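Local coordinates for protein ubiquitin-conjugating enzyme E2-21 kDa (Pichia angusta, PDB 5NL8) that probably carries ubiquitin as a thioester and attaches it to other proteins, serving peroxisome biogenesis as the E2 enzyme Pex4, at residues A61-E66 with K103-M108. Sequence-based numbering, arbitrary orientation.
Sequences ALWKLE and KVCYKM
The indole of W63 lies between M108 and C105 of segment 103-108. Over one face, the methyl CE of M108 makes a CH-pi contact 3.4 Å from the centroid of the five-membered ring, only 12° off the normal; bends at chi2 and chi3 fold the thioether so that its chain crosses the indole at about a right angle, with SD obliquely placed. The opposite face receives CB of C105, which packs near the rim at 3.7 Å from W63 NE1, while SG, anti to its own backbone N, approaches obliquely. At the edge, W63 NE1 donates a nearly straight bond (170°) to K107 O at 3.2 Å; K107 O lies nearly in the indole plane, whereas NE1 stands above the plane of that carbonyl. Strand 62-68 is the third of the four-stranded antiparallel meander of the UBC fold, and residues 103-108 end just before the His-Pro-Asn motif that precedes the catalytic cysteine in E2 enzymes; the side chains of M108 and C121, the predicted thioester site, are about 11 Å apart. An alanine in place of W63 would probably loosen residues 105-108, since the platform for M108 CE and C105 CB and the donor to K107 O would all be lost. Beside the indole, the two backbones are joined directly by one hydrogen bond, C105 N to L62 O (3.0 Å). One water bridges L62 N to K103 O, a second K64 N to C105 O. V104 turns CG1 anti to its backbone N, setting it 3.7 Å from W63 CA.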
loop_
_atom_site.group_PDB
_atom_site.type_symbol
_atom_site.label_atom_id
_atom_site.label_comp_id
_atom_site.label_asym_id
_atom_site.label_seq_id
_atom_site.Cartn_x
_atom_site.Cartn_y
_atom_site.Cartn_z
ATOM N N ALA A 61 10.175 -4.272 -4.045
ATOM C CA ALA A 61 9.327 -3.718 -5.092
ATOM C C ALA A 61 8.416 -2.677 -4.469
ATOM O O ALA A 61 8.075 -2.779 -3.291
ATOM C CB ALA A 61 8.522 -4.811 -5.778
ATOM N N LEU A 62 8.029 -1.675 -5.250
ATOM C CA LEU A 62 7.244 -0.561 -4.723
ATOM C C LEU A 62 5.790 -0.587 -5.195
ATOM O O LEU A 62 5.500 -0.981 -6.326
ATOM C CB LEU A 62 7.886 0.769 -5.118
ATOM C CG LEU A 62 9.360 0.972 -4.755
ATOM C CD1 LEU A 62 9.879 2.277 -5.340
ATOM C CD2 LEU A 62 9.553 0.951 -3.251
ATOM N N TRP A 63 4.886 -0.159 -4.319
ATOM C CA TRP A 63 3.479 0.005 -4.671
ATOM C C TRP A 63 2.950 1.375 -4.256
ATOM O O TRP A 63 3.406 1.965 -3.273
ATOM C CB TRP A 63 2.622 -1.083 -4.027
ATOM C CG TRP A 63 2.672 -2.381 -4.751
ATOM C CD1 TRP A 63 1.848 -2.789 -5.758
ATOM C CD2 TRP A 63 3.596 -3.449 -4.523
ATOM N NE1 TRP A 63 2.200 -4.054 -6.171
ATOM C CE2 TRP A 63 3.271 -4.482 -5.431
ATOM C CE3 TRP A 63 4.664 -3.641 -3.642
ATOM C CZ2 TRP A 63 3.979 -5.683 -5.483
ATOM C CZ3 TRP A 63 5.367 -4.835 -3.694
ATOM C CH2 TRP A 63 5.020 -5.840 -4.609
ATOM N N LYS A 64 1.977 1.866 -5.018
ATOM C CA LYS A 64 1.345 3.147 -4.741
ATOM C C LYS A 64 0.008 2.930 -4.046
ATOM O O LYS A 64 -0.696 1.952 -4.312
ATOM C CB LYS A 64 1.152 3.943 -6.034
ATOM C CG LYS A 64 1.442 5.432 -5.921
ATOM C CD LYS A 64 2.228 5.919 -7.137
ATOM C CE LYS A 64 2.576 7.401 -7.045
ATOM N NZ LYS A 64 1.363 8.268 -7.064
ATOM N N LEU A 65 -0.338 3.852 -3.160
ATOM C CA LEU A 65 -1.565 3.759 -2.387
ATOM C C LEU A 65 -2.333 5.067 -2.456
ATOM O O LEU A 65 -1.739 6.145 -2.552
ATOM C CB LEU A 65 -1.266 3.431 -0.923
ATOM C CG LEU A 65 -0.536 2.144 -0.550
ATOM C CD1 LEU A 65 -0.213 2.173 0.928
ATOM C CD2 LEU A 65 -1.380 0.930 -0.880
ATOM N N GLU A 66 -3.655 4.956 -2.393
ATOM C CA GLU A 66 -4.522 6.113 -2.251
ATOM C C GLU A 66 -5.319 5.994 -0.954
ATOM O O GLU A 66 -5.856 4.926 -0.626
ATOM C CB GLU A 66 -5.454 6.247 -3.454
ATOM C CG GLU A 66 -6.439 7.394 -3.340
ATOM C CD GLU A 66 -7.278 7.566 -4.588
ATOM O OE1 GLU A 66 -6.751 7.332 -5.698
ATOM O OE2 GLU A 66 -8.465 7.929 -4.461
ATOM N N LYS A 103 10.549 2.830 -10.499
ATOM C CA LYS A 103 9.504 1.965 -11.032
ATOM C C LYS A 103 8.604 1.402 -9.937
ATOM O O LYS A 103 9.057 1.007 -8.865
ATOM C CB LYS A 103 10.099 0.831 -11.882
ATOM C CG LYS A 103 10.924 -0.199 -11.129
ATOM C CD LYS A 103 11.221 -1.422 -12.008
ATOM C CE LYS A 103 11.182 -1.092 -13.500
ATOM N NZ LYS A 103 11.245 -2.316 -14.354
ATOM N N VAL A 104 7.313 1.399 -10.237
ATOM C CA VAL A 104 6.278 0.916 -9.348
ATOM C C VAL A 104 5.485 -0.183 -10.056
ATOM O O VAL A 104 5.253 -0.110 -11.267
ATOM C CB VAL A 104 5.338 2.059 -8.917
ATOM C CG1 VAL A 104 4.288 1.565 -7.944
ATOM C CG2 VAL A 104 6.140 3.192 -8.299
ATOM N N CYS A 105 5.096 -1.208 -9.305
ATOM C CA CYS A 105 4.226 -2.256 -9.828
ATOM C C CYS A 105 2.762 -1.844 -9.713
ATOM O O CYS A 105 2.320 -1.394 -8.658
ATOM C CB CYS A 105 4.461 -3.569 -9.086
ATOM S SG CYS A 105 3.405 -4.919 -9.657
ATOM N N TYR A 106 2.005 -2.005 -10.793
ATOM C CA TYR A 106 0.628 -1.519 -10.816
ATOM C C TYR A 106 -0.421 -2.628 -10.843
ATOM O O TYR A 106 -1.529 -2.429 -11.340
ATOM C CB TYR A 106 0.422 -0.586 -12.010
ATOM C CG TYR A 106 1.126 0.736 -11.852
ATOM C CD1 TYR A 106 0.647 1.694 -10.969
ATOM C CD2 TYR A 106 2.275 1.028 -12.576
ATOM C CE1 TYR A 106 1.284 2.904 -10.815
ATOM C CE2 TYR A 106 2.922 2.239 -12.426
ATOM C CZ TYR A 106 2.420 3.173 -11.545
ATOM O OH TYR A 106 3.051 4.383 -11.386
ATOM N N LYS A 107 -0.062 -3.793 -10.313
ATOM C CA LYS A 107 -1.018 -4.860 -10.039
ATOM C C LYS A 107 -0.715 -5.414 -8.649
ATOM O O LYS A 107 0.447 -5.617 -8.309
ATOM C CB LYS A 107 -0.937 -5.970 -11.093
ATOM C CG LYS A 107 -1.365 -5.569 -12.502
ATOM C CD LYS A 107 -2.881 -5.471 -12.636
ATOM C CE LYS A 107 -3.289 -5.299 -14.095
ATOM N NZ LYS A 107 -4.762 -5.109 -14.258
ATOM N N MET A 108 -1.747 -5.641 -7.837
ATOM C CA MET A 108 -1.535 -6.177 -6.492
ATOM C C MET A 108 -2.323 -7.465 -6.262
ATOM O O MET A 108 -3.507 -7.427 -5.924
ATOM C CB MET A 108 -1.902 -5.132 -5.430
ATOM C CG MET A 108 -1.959 -5.666 -3.990
ATOM S SD MET A 108 -0.543 -6.674 -3.493
ATOM C CE MET A 108 0.712 -5.412 -3.347
HETATM O O HOH W 1 8.986 -1.434 -7.774
HETATM O O HOH W 2 0.600 0.288 -7.197
#